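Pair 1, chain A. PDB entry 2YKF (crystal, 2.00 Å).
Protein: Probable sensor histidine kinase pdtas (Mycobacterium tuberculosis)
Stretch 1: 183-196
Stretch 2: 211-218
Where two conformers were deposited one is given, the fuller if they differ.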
# COMPACT_ATOMS: atom_id res chain seq x y z
N PHE A 183 1.80 -1.49 -11.79
CA PHE A 183 0.69 -0.88 -12.53
C PHE A 183 0.97 -1.05 -13.99
O PHE A 183 2.11 -0.76 -14.44
CB PHE A 183 0.63 0.62 -12.24
CG PHE A 183 -0.43 1.34 -13.05
CD1 PHE A 183 -1.72 1.27 -12.68
CD2 PHE A 183 -0.10 1.98 -14.24
CE1 PHE A 183 -2.74 1.96 -13.44
CE2 PHE A 183 -1.06 2.62 -15.01
CZ PHE A 183 -2.38 2.60 -14.61
N ILE A 184 -0.05 -1.51 -14.75
CA ILE A 184 0.05 -1.71 -16.23
C ILE A 184 -1.17 -1.06 -16.89
O ILE A 184 -2.29 -1.25 -16.40
CB ILE A 184 -0.01 -3.20 -16.57
CG1 ILE A 184 1.33 -3.87 -16.24
CG2 ILE A 184 -0.28 -3.47 -18.08
CD1 ILE A 184 1.29 -5.41 -16.14
N ARG A 185 -0.97 -0.26 -17.94
CA ARG A 185 -2.09 0.28 -18.69
C ARG A 185 -2.15 -0.48 -20.02
O ARG A 185 -1.14 -0.56 -20.72
CB ARG A 185 -1.95 1.79 -18.89
CG ARG A 185 -3.06 2.42 -19.72
CD ARG A 185 -4.38 2.37 -19.02
NE ARG A 185 -5.46 2.14 -19.98
CZ ARG A 185 -6.06 3.09 -20.68
NH1 ARG A 185 -5.71 4.36 -20.51
NH2 ARG A 185 -7.04 2.79 -21.52
N LEU A 186 -3.32 -1.06 -20.32
CA LEU A 186 -3.50 -1.75 -21.63
C LEU A 186 -4.38 -0.87 -22.52
O LEU A 186 -5.32 -0.30 -22.05
CB LEU A 186 -4.25 -3.07 -21.48
CG LEU A 186 -3.67 -4.22 -20.68
CD1 LEU A 186 -4.47 -5.51 -21.05
CD2 LEU A 186 -2.18 -4.35 -21.05
N ASP A 187 -4.06 -0.77 -23.80
CA ASP A 187 -4.91 -0.07 -24.73
C ASP A 187 -6.03 -1.01 -25.20
O ASP A 187 -6.07 -2.18 -24.79
CB ASP A 187 -4.08 0.45 -25.91
CG ASP A 187 -3.64 -0.65 -26.86
OD1 ASP A 187 -4.17 -1.82 -26.78
OD2 ASP A 187 -2.78 -0.33 -27.70
N VAL A 188 -6.93 -0.51 -26.07
CA VAL A 188 -8.09 -1.30 -26.54
C VAL A 188 -7.74 -2.64 -27.15
O VAL A 188 -8.53 -3.55 -27.09
CB VAL A 188 -9.02 -0.54 -27.56
CG1 VAL A 188 -9.89 0.45 -26.84
CG2 VAL A 188 -8.18 0.12 -28.72
N ASP A 189 -6.57 -2.76 -27.75
CA ASP A 189 -6.18 -4.04 -28.36
C ASP A 189 -5.46 -4.97 -27.39
O ASP A 189 -4.99 -6.00 -27.80
CB ASP A 189 -5.26 -3.82 -29.56
CG ASP A 189 -5.93 -2.99 -30.65
OD1 ASP A 189 -7.17 -3.13 -30.83
OD2 ASP A 189 -5.21 -2.18 -31.30
N GLY A 190 -5.35 -4.60 -26.12
CA GLY A 190 -4.67 -5.47 -25.16
C GLY A 190 -3.16 -5.33 -25.19
O GLY A 190 -2.44 -6.15 -24.62
N VAL A 191 -2.68 -4.27 -25.86
CA VAL A 191 -1.24 -3.91 -25.95
C VAL A 191 -0.87 -3.00 -24.77
O VAL A 191 -1.64 -2.08 -24.44
CB VAL A 191 -0.89 -3.19 -27.33
CG1 VAL A 191 0.59 -2.72 -27.35
CG2 VAL A 191 -1.24 -4.14 -28.52
N VAL A 192 0.24 -3.31 -24.11
CA VAL A 192 0.71 -2.54 -22.94
C VAL A 192 1.21 -1.17 -23.41
O VAL A 192 2.21 -1.09 -24.12
CB VAL A 192 1.86 -3.30 -22.22
CG1 VAL A 192 2.47 -2.46 -21.07
CG2 VAL A 192 1.42 -4.68 -21.74
N SER A 193 0.55 -0.11 -22.99
CA SER A 193 0.99 1.21 -23.31
C SER A 193 1.87 1.77 -22.22
O SER A 193 2.71 2.65 -22.50
CB SER A 193 -0.21 2.10 -23.61
OG SER A 193 -0.82 2.55 -22.40
N TYR A 194 1.77 1.23 -20.98
CA TYR A 194 2.70 1.64 -19.90
C TYR A 194 2.74 0.53 -18.88
O TYR A 194 1.67 -0.03 -18.56
CB TYR A 194 2.25 2.96 -19.18
CG TYR A 194 3.16 3.28 -18.01
CD1 TYR A 194 4.43 3.82 -18.23
CD2 TYR A 194 2.80 2.89 -16.70
CE1 TYR A 194 5.30 4.08 -17.18
CE2 TYR A 194 3.64 3.14 -15.64
CZ TYR A 194 4.89 3.72 -15.88
OH TYR A 194 5.73 3.93 -14.85
N ALA A 195 3.96 0.22 -18.42
CA ALA A 195 4.19 -0.73 -17.29
C ALA A 195 5.18 -0.11 -16.30
O ALA A 195 6.28 0.36 -16.69
CB ALA A 195 4.73 -2.09 -17.83
N SER A 196 4.78 -0.04 -15.03
CA SER A 196 5.62 0.61 -14.03
C SER A 196 6.88 -0.25 -13.78
O SER A 196 6.95 -1.45 -14.21
CB SER A 196 4.80 0.83 -12.75
OG SER A 196 4.50 -0.44 -12.17
N GLU A 211 10.83 -6.98 -23.34
CA GLU A 211 10.15 -5.73 -22.91
C GLU A 211 8.65 -6.00 -22.65
O GLU A 211 8.08 -6.95 -23.13
CB GLU A 211 10.35 -4.61 -23.97
CG GLU A 211 11.79 -4.05 -23.99
CD GLU A 211 12.12 -3.25 -25.26
OE1 GLU A 211 11.22 -3.07 -26.14
OE2 GLU A 211 13.29 -2.79 -25.37
N LEU A 212 7.98 -5.15 -21.89
CA LEU A 212 6.54 -5.33 -21.75
C LEU A 212 5.80 -4.33 -22.59
O LEU A 212 4.85 -4.67 -23.26
CB LEU A 212 6.14 -5.17 -20.29
CG LEU A 212 4.90 -5.83 -19.74
CD1 LEU A 212 4.67 -7.23 -20.33
CD2 LEU A 212 5.07 -5.83 -18.19
N GLU A 213 6.21 -3.07 -22.52
CA GLU A 213 5.61 -2.01 -23.31
C GLU A 213 5.65 -2.27 -24.81
O GLU A 213 6.63 -2.79 -25.33
CB GLU A 213 6.26 -0.67 -22.98
CG GLU A 213 5.69 -0.09 -21.70
CD GLU A 213 6.46 1.11 -21.13
OE1 GLU A 213 7.17 1.85 -21.89
OE2 GLU A 213 6.33 1.31 -19.91
N GLY A 214 4.54 -1.97 -25.47
CA GLY A 214 4.35 -2.27 -26.87
C GLY A 214 4.05 -3.73 -27.19
O GLY A 214 3.99 -4.09 -28.34
N VAL A 215 3.85 -4.58 -26.20
CA VAL A 215 3.61 -6.01 -26.50
C VAL A 215 2.19 -6.33 -26.06
O VAL A 215 1.70 -5.73 -25.13
CB VAL A 215 4.61 -6.94 -25.81
CG1 VAL A 215 4.37 -8.39 -26.21
CG2 VAL A 215 6.06 -6.55 -26.16
N ASN A 216 1.53 -7.22 -26.80
CA ASN A 216 0.27 -7.74 -26.39
C ASN A 216 0.45 -8.46 -25.03
O ASN A 216 1.32 -9.31 -24.89
CB ASN A 216 -0.29 -8.69 -27.47
CG ASN A 216 -1.61 -9.26 -27.07
OD1 ASN A 216 -1.65 -10.23 -26.32
ND2 ASN A 216 -2.72 -8.60 -27.48
N LEU A 217 -0.32 -8.05 -24.04
CA LEU A 217 -0.14 -8.54 -22.65
C LEU A 217 -0.31 -10.05 -22.54
O LEU A 217 0.59 -10.77 -22.04
CB LEU A 217 -1.09 -7.82 -21.69
CG LEU A 217 -0.88 -8.32 -20.24
CD1 LEU A 217 0.40 -7.82 -19.62
CD2 LEU A 217 -2.01 -7.91 -19.42
N ILE A 218 -1.45 -10.56 -23.05
CA ILE A 218 -1.65 -12.02 -23.10
C ILE A 218 -0.49 -12.79 -23.74
O ILE A 218 -0.03 -13.79 -23.18
CB ILE A 218 -2.96 -12.38 -23.74
CG1 ILE A 218 -4.07 -11.88 -22.84
CG2 ILE A 218 -3.04 -13.90 -24.02
CD1 ILE A 218 -3.86 -12.30 -21.29
O HOH W 1 -3.56 -8.66 -23.96

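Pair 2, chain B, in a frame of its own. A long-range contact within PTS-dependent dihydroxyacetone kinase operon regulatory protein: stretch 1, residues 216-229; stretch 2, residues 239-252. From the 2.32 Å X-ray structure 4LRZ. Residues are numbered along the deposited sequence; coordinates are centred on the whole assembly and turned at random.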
# COMPACT_ATOMS: atom_id res chain seq x y z
N VAL B 216 -17.73 -24.37 -14.79
CA VAL B 216 -16.55 -24.34 -13.94
C VAL B 216 -16.81 -24.19 -12.45
O VAL B 216 -17.69 -23.44 -12.02
CB VAL B 216 -15.35 -23.43 -14.47
CG1 VAL B 216 -15.74 -22.58 -15.64
CG2 VAL B 216 -14.65 -22.63 -13.34
N ILE B 217 -16.03 -24.95 -11.68
CA ILE B 217 -16.06 -24.92 -10.24
C ILE B 217 -14.61 -24.82 -9.84
O ILE B 217 -13.76 -25.50 -10.42
CB ILE B 217 -16.66 -26.23 -9.71
CG1 ILE B 217 -18.16 -26.24 -9.93
CG2 ILE B 217 -16.48 -26.36 -8.22
CD1 ILE B 217 -18.65 -27.53 -10.52
N SER B 218 -14.30 -23.98 -8.87
CA SER B 218 -12.94 -23.84 -8.44
C SER B 218 -12.83 -23.69 -6.95
O SER B 218 -13.59 -22.91 -6.33
CB SER B 218 -12.28 -22.66 -9.11
OG SER B 218 -10.93 -22.52 -8.69
N TRP B 219 -11.87 -24.40 -6.38
CA TRP B 219 -11.68 -24.30 -4.94
C TRP B 219 -10.24 -24.07 -4.47
O TRP B 219 -9.26 -24.24 -5.22
CB TRP B 219 -12.36 -25.47 -4.21
CG TRP B 219 -11.78 -26.80 -4.50
CD1 TRP B 219 -10.80 -27.43 -3.79
CD2 TRP B 219 -12.13 -27.69 -5.58
NE1 TRP B 219 -10.52 -28.65 -4.35
CE2 TRP B 219 -11.31 -28.84 -5.45
CE3 TRP B 219 -13.05 -27.63 -6.63
CZ2 TRP B 219 -11.39 -29.92 -6.32
CZ3 TRP B 219 -13.13 -28.70 -7.51
CH2 TRP B 219 -12.30 -29.84 -7.35
N ASP B 220 -10.17 -23.69 -3.20
CA ASP B 220 -9.01 -23.29 -2.40
C ASP B 220 -8.11 -24.44 -2.00
O ASP B 220 -8.57 -25.57 -2.08
CB ASP B 220 -9.56 -22.77 -1.05
CG ASP B 220 -9.24 -21.38 -0.86
OD1 ASP B 220 -9.67 -20.75 0.12
OD2 ASP B 220 -8.50 -20.91 -1.72
N GLU B 221 -6.90 -24.15 -1.51
CA GLU B 221 -6.04 -25.19 -0.85
C GLU B 221 -6.62 -25.52 0.51
O GLU B 221 -6.19 -26.47 1.15
CB GLU B 221 -4.58 -24.75 -0.66
CG GLU B 221 -4.36 -23.69 0.45
CD GLU B 221 -4.69 -22.25 -0.02
OE1 GLU B 221 -5.09 -22.05 -1.19
OE2 GLU B 221 -4.55 -21.31 0.79
N GLN B 222 -7.56 -24.70 0.94
CA GLN B 222 -8.27 -24.90 2.18
C GLN B 222 -9.58 -25.64 1.96
O GLN B 222 -10.32 -25.82 2.91
CB GLN B 222 -8.57 -23.55 2.83
CG GLN B 222 -7.31 -22.79 3.29
CD GLN B 222 -6.67 -23.40 4.55
OE1 GLN B 222 -6.95 -22.98 5.67
NE2 GLN B 222 -5.81 -24.41 4.36
N GLY B 223 -9.91 -26.02 0.73
CA GLY B 223 -11.20 -26.70 0.47
C GLY B 223 -12.42 -25.82 0.15
O GLY B 223 -13.50 -26.35 -0.14
N ASN B 224 -12.26 -24.50 0.17
CA ASN B 224 -13.36 -23.53 -0.01
C ASN B 224 -13.57 -23.06 -1.44
O ASN B 224 -12.61 -22.64 -2.13
CB ASN B 224 -13.12 -22.34 0.88
CG ASN B 224 -13.10 -22.73 2.30
OD1 ASN B 224 -13.87 -23.62 2.69
ND2 ASN B 224 -12.22 -22.13 3.10
N LEU B 225 -14.82 -23.14 -1.88
CA LEU B 225 -15.19 -22.90 -3.27
C LEU B 225 -14.98 -21.42 -3.54
O LEU B 225 -15.41 -20.57 -2.74
CB LEU B 225 -16.65 -23.30 -3.46
CG LEU B 225 -17.23 -22.99 -4.82
CD1 LEU B 225 -17.12 -24.26 -5.63
CD2 LEU B 225 -18.64 -22.63 -4.73
N GLN B 226 -14.25 -21.10 -4.62
CA GLN B 226 -13.92 -19.71 -4.92
C GLN B 226 -14.80 -19.15 -6.00
O GLN B 226 -15.13 -17.97 -5.96
CB GLN B 226 -12.42 -19.50 -5.28
CG GLN B 226 -11.48 -19.87 -4.14
CD GLN B 226 -11.81 -19.12 -2.87
OE1 GLN B 226 -12.33 -19.71 -1.90
NE2 GLN B 226 -11.56 -17.79 -2.86
N PHE B 227 -15.13 -19.97 -7.00
CA PHE B 227 -16.03 -19.56 -8.06
C PHE B 227 -16.73 -20.74 -8.70
O PHE B 227 -16.21 -21.87 -8.70
CB PHE B 227 -15.40 -18.65 -9.13
CG PHE B 227 -14.05 -19.13 -9.69
CD1 PHE B 227 -13.99 -19.97 -10.80
CD2 PHE B 227 -12.85 -18.60 -9.16
CE1 PHE B 227 -12.73 -20.36 -11.35
CE2 PHE B 227 -11.60 -18.98 -9.66
CZ PHE B 227 -11.54 -19.85 -10.77
N ILE B 228 -17.92 -20.45 -9.22
CA ILE B 228 -18.73 -21.41 -9.97
C ILE B 228 -19.58 -20.61 -10.96
O ILE B 228 -20.18 -19.59 -10.58
CB ILE B 228 -19.62 -22.25 -9.01
CG1 ILE B 228 -20.39 -23.32 -9.77
CG2 ILE B 228 -20.61 -21.37 -8.20
CD1 ILE B 228 -21.13 -24.30 -8.85
N ASN B 229 -19.64 -21.03 -12.21
CA ASN B 229 -20.45 -20.28 -13.18
C ASN B 229 -21.85 -20.86 -13.28
O ASN B 229 -22.09 -21.93 -12.74
CB ASN B 229 -19.76 -20.05 -14.54
CG ASN B 229 -19.49 -21.34 -15.34
OD1 ASN B 229 -18.92 -21.26 -16.42
ND2 ASN B 229 -19.81 -22.50 -14.79
N ASP B 239 -26.54 -24.57 -5.50
CA ASP B 239 -27.03 -23.21 -5.38
C ASP B 239 -26.04 -22.21 -5.95
O ASP B 239 -24.88 -22.13 -5.53
CB ASP B 239 -27.37 -22.82 -3.94
CG ASP B 239 -27.82 -21.37 -3.82
OD1 ASP B 239 -28.07 -20.70 -4.85
OD2 ASP B 239 -27.95 -20.87 -2.69
N ALA B 240 -26.55 -21.43 -6.90
CA ALA B 240 -25.76 -20.52 -7.73
C ALA B 240 -25.03 -19.37 -6.98
O ALA B 240 -24.03 -18.87 -7.49
CB ALA B 240 -26.66 -19.94 -8.87
N THR B 241 -25.55 -18.98 -5.80
CA THR B 241 -25.02 -17.90 -4.97
C THR B 241 -24.62 -18.31 -3.52
O THR B 241 -23.82 -17.60 -2.89
CB THR B 241 -25.97 -16.64 -4.87
OG1 THR B 241 -27.01 -16.87 -3.90
CG2 THR B 241 -26.57 -16.23 -6.23
N ALA B 242 -25.14 -19.40 -2.98
CA ALA B 242 -24.78 -19.74 -1.59
C ALA B 242 -23.64 -20.74 -1.45
O ALA B 242 -23.20 -21.02 -0.32
CB ALA B 242 -25.96 -20.22 -0.82
N SER B 243 -23.18 -21.30 -2.57
CA SER B 243 -22.11 -22.29 -2.54
C SER B 243 -20.75 -21.65 -2.29
O SER B 243 -19.91 -22.20 -1.55
CB SER B 243 -22.05 -23.07 -3.86
OG SER B 243 -23.27 -23.74 -4.15
N GLN B 244 -20.53 -20.47 -2.91
CA GLN B 244 -19.23 -19.82 -2.91
C GLN B 244 -18.75 -19.49 -1.48
O GLN B 244 -19.52 -19.06 -0.66
CB GLN B 244 -19.20 -18.64 -3.88
CG GLN B 244 -20.54 -18.05 -4.14
CD GLN B 244 -21.22 -18.61 -5.39
OE1 GLN B 244 -20.94 -18.19 -6.52
NE2 GLN B 244 -22.13 -19.53 -5.18
N GLY B 245 -17.49 -19.74 -1.20
CA GLY B 245 -16.98 -19.55 0.14
C GLY B 245 -17.29 -20.67 1.13
O GLY B 245 -16.92 -20.56 2.30
N ARG B 246 -17.97 -21.73 0.70
CA ARG B 246 -18.19 -22.89 1.58
C ARG B 246 -17.32 -24.08 1.16
O ARG B 246 -16.87 -24.17 -0.01
CB ARG B 246 -19.63 -23.36 1.56
CG ARG B 246 -20.66 -22.26 1.71
CD ARG B 246 -21.77 -22.64 2.69
NE ARG B 246 -22.34 -23.97 2.49
CZ ARG B 246 -22.41 -24.93 3.43
NH1 ARG B 246 -21.92 -24.72 4.65
NH2 ARG B 246 -22.95 -26.11 3.14
N ALA B 247 -17.08 -24.96 2.11
CA ALA B 247 -16.34 -26.19 1.87
C ALA B 247 -16.97 -26.96 0.72
O ALA B 247 -18.18 -27.22 0.69
CB ALA B 247 -16.28 -27.04 3.13
N ILE B 248 -16.14 -27.31 -0.23
CA ILE B 248 -16.60 -28.12 -1.34
C ILE B 248 -17.03 -29.54 -0.89
O ILE B 248 -17.92 -30.14 -1.49
CB ILE B 248 -15.59 -28.14 -2.52
CG1 ILE B 248 -16.30 -28.66 -3.76
CG2 ILE B 248 -14.34 -28.96 -2.14
CD1 ILE B 248 -16.15 -27.84 -4.99
N THR B 249 -16.42 -30.06 0.18
CA THR B 249 -16.77 -31.40 0.68
C THR B 249 -18.23 -31.39 1.10
O THR B 249 -18.97 -32.33 0.79
CB THR B 249 -15.90 -31.91 1.87
OG1 THR B 249 -15.85 -30.92 2.91
CG2 THR B 249 -14.46 -32.31 1.41
N GLU B 250 -18.66 -30.33 1.79
CA GLU B 250 -20.07 -30.23 2.16
C GLU B 250 -20.97 -29.64 1.06
O GLU B 250 -22.13 -29.33 1.30
CB GLU B 250 -20.28 -29.55 3.52
CG GLU B 250 -19.77 -28.13 3.67
CD GLU B 250 -19.30 -27.84 5.10
OE1 GLU B 250 -19.65 -26.77 5.64
OE2 GLU B 250 -18.57 -28.69 5.69
N LEU B 251 -20.45 -29.51 -0.16
CA LEU B 251 -21.30 -29.08 -1.26
C LEU B 251 -21.75 -30.24 -2.13
O LEU B 251 -22.93 -30.39 -2.40
CB LEU B 251 -20.66 -27.98 -2.09
CG LEU B 251 -20.76 -26.60 -1.42
CD1 LEU B 251 -19.88 -25.59 -2.13
CD2 LEU B 251 -22.22 -26.11 -1.31
N LEU B 252 -20.80 -31.06 -2.55
CA LEU B 252 -21.13 -32.24 -3.34
C LEU B 252 -20.16 -33.38 -3.06
O LEU B 252 -19.05 -33.14 -2.56
CB LEU B 252 -21.18 -31.90 -4.85
CG LEU B 252 -19.94 -31.86 -5.72
CD1 LEU B 252 -20.34 -31.29 -7.06
CD2 LEU B 252 -18.83 -31.00 -5.11

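The sharpest difference between the two pairs lies at one matched position in the second stretch, where an acidic side chain in pair 1 does work that its amide counterpart in pair 2 does not. In pair 1 the side chain of Glu A213 leaves its CA sideways, but its end comes nearer the first stretch, and OE2 accepts a hydrogen bond from the backbone N of Ala A195 at 3.0 Å. In pair 2 the matching Gln B244 makes no hydrogen bond to the first stretch. Its NE2 instead gives a weak one to the O of Ala B240 within its own stretch, at 3.1 Å, while its OE1 lies 3.6 Å from CG2 of Ile B228, the residue that takes the place of Ala A195. A small residue with a charged partner on its backbone N is thus replaced by a larger apolar one, packed against the amide side chain.

Beneath this difference the backbones are nearly the same: 14 central residues superpose with an RMSD of 0.4 Å. In both, two strands of the first stretch are joined through a type I turn, from Asp A187 to Gly A190 and from Asp B220 to Gly B223. The second stretch contains a type II turn, Leu A212 to Val A215 matching Ser B243 to Arg B246. A single bridge, Val A191 with Asn A216 or Asn B224 with Ala B247, sets the register.

Three backbone hydrogen bonds recur. Leu A217 N donates to Gly A190 O at 2.9 Å, as Ile B248 N does to Gly B223 O at 2.8 Å. Val A192 N reaches Val A215 O at 3.0 Å, and Leu B225 N reaches Arg B246 O at the same distance. Gly A214 N meets Val A192 O at 2.8 Å, and Gly B245 N meets Leu B225 O at 2.7 Å. Since these bonds use main-chain atoms, they tolerate wide changes of side chain. Glycine nevertheless persists at both turn positions: Gly A190, Gly B223, Gly A214 and Gly B245 all have positive phi, which favours a residue without a side chain.

The apolar packing shows how volume can be redistributed over a fixed frame. In pair 1, Leu A217 CB lies 3.7 Å from Leu A186 CD2, and Leu A217 CD1 lies 3.9 Å from Val A192 CG2. Pair 2 has Trp B219 in place of Leu A186, and Ile B248 CG2 sits over the face of its five-membered ring, 4.1 Å from the centroid. The same isoleucine extends CD1 to within 3.6 Å of Ile B217 CG2 and 3.8 Å of Leu B225 CD1. At the turn, Leu A212 brings CD2 to 3.8 Å from Ala A195 CB. Its counterpart, Ser B243, is small, and the larger Leu B225, matching Val A192, brings CD2 to 3.5 Å from Ser B243 CB. At this site, a smaller residue on the second stretch is met by larger ones on the first, Leu B225 and Ile B228 in place of Val A192 and Ala A195.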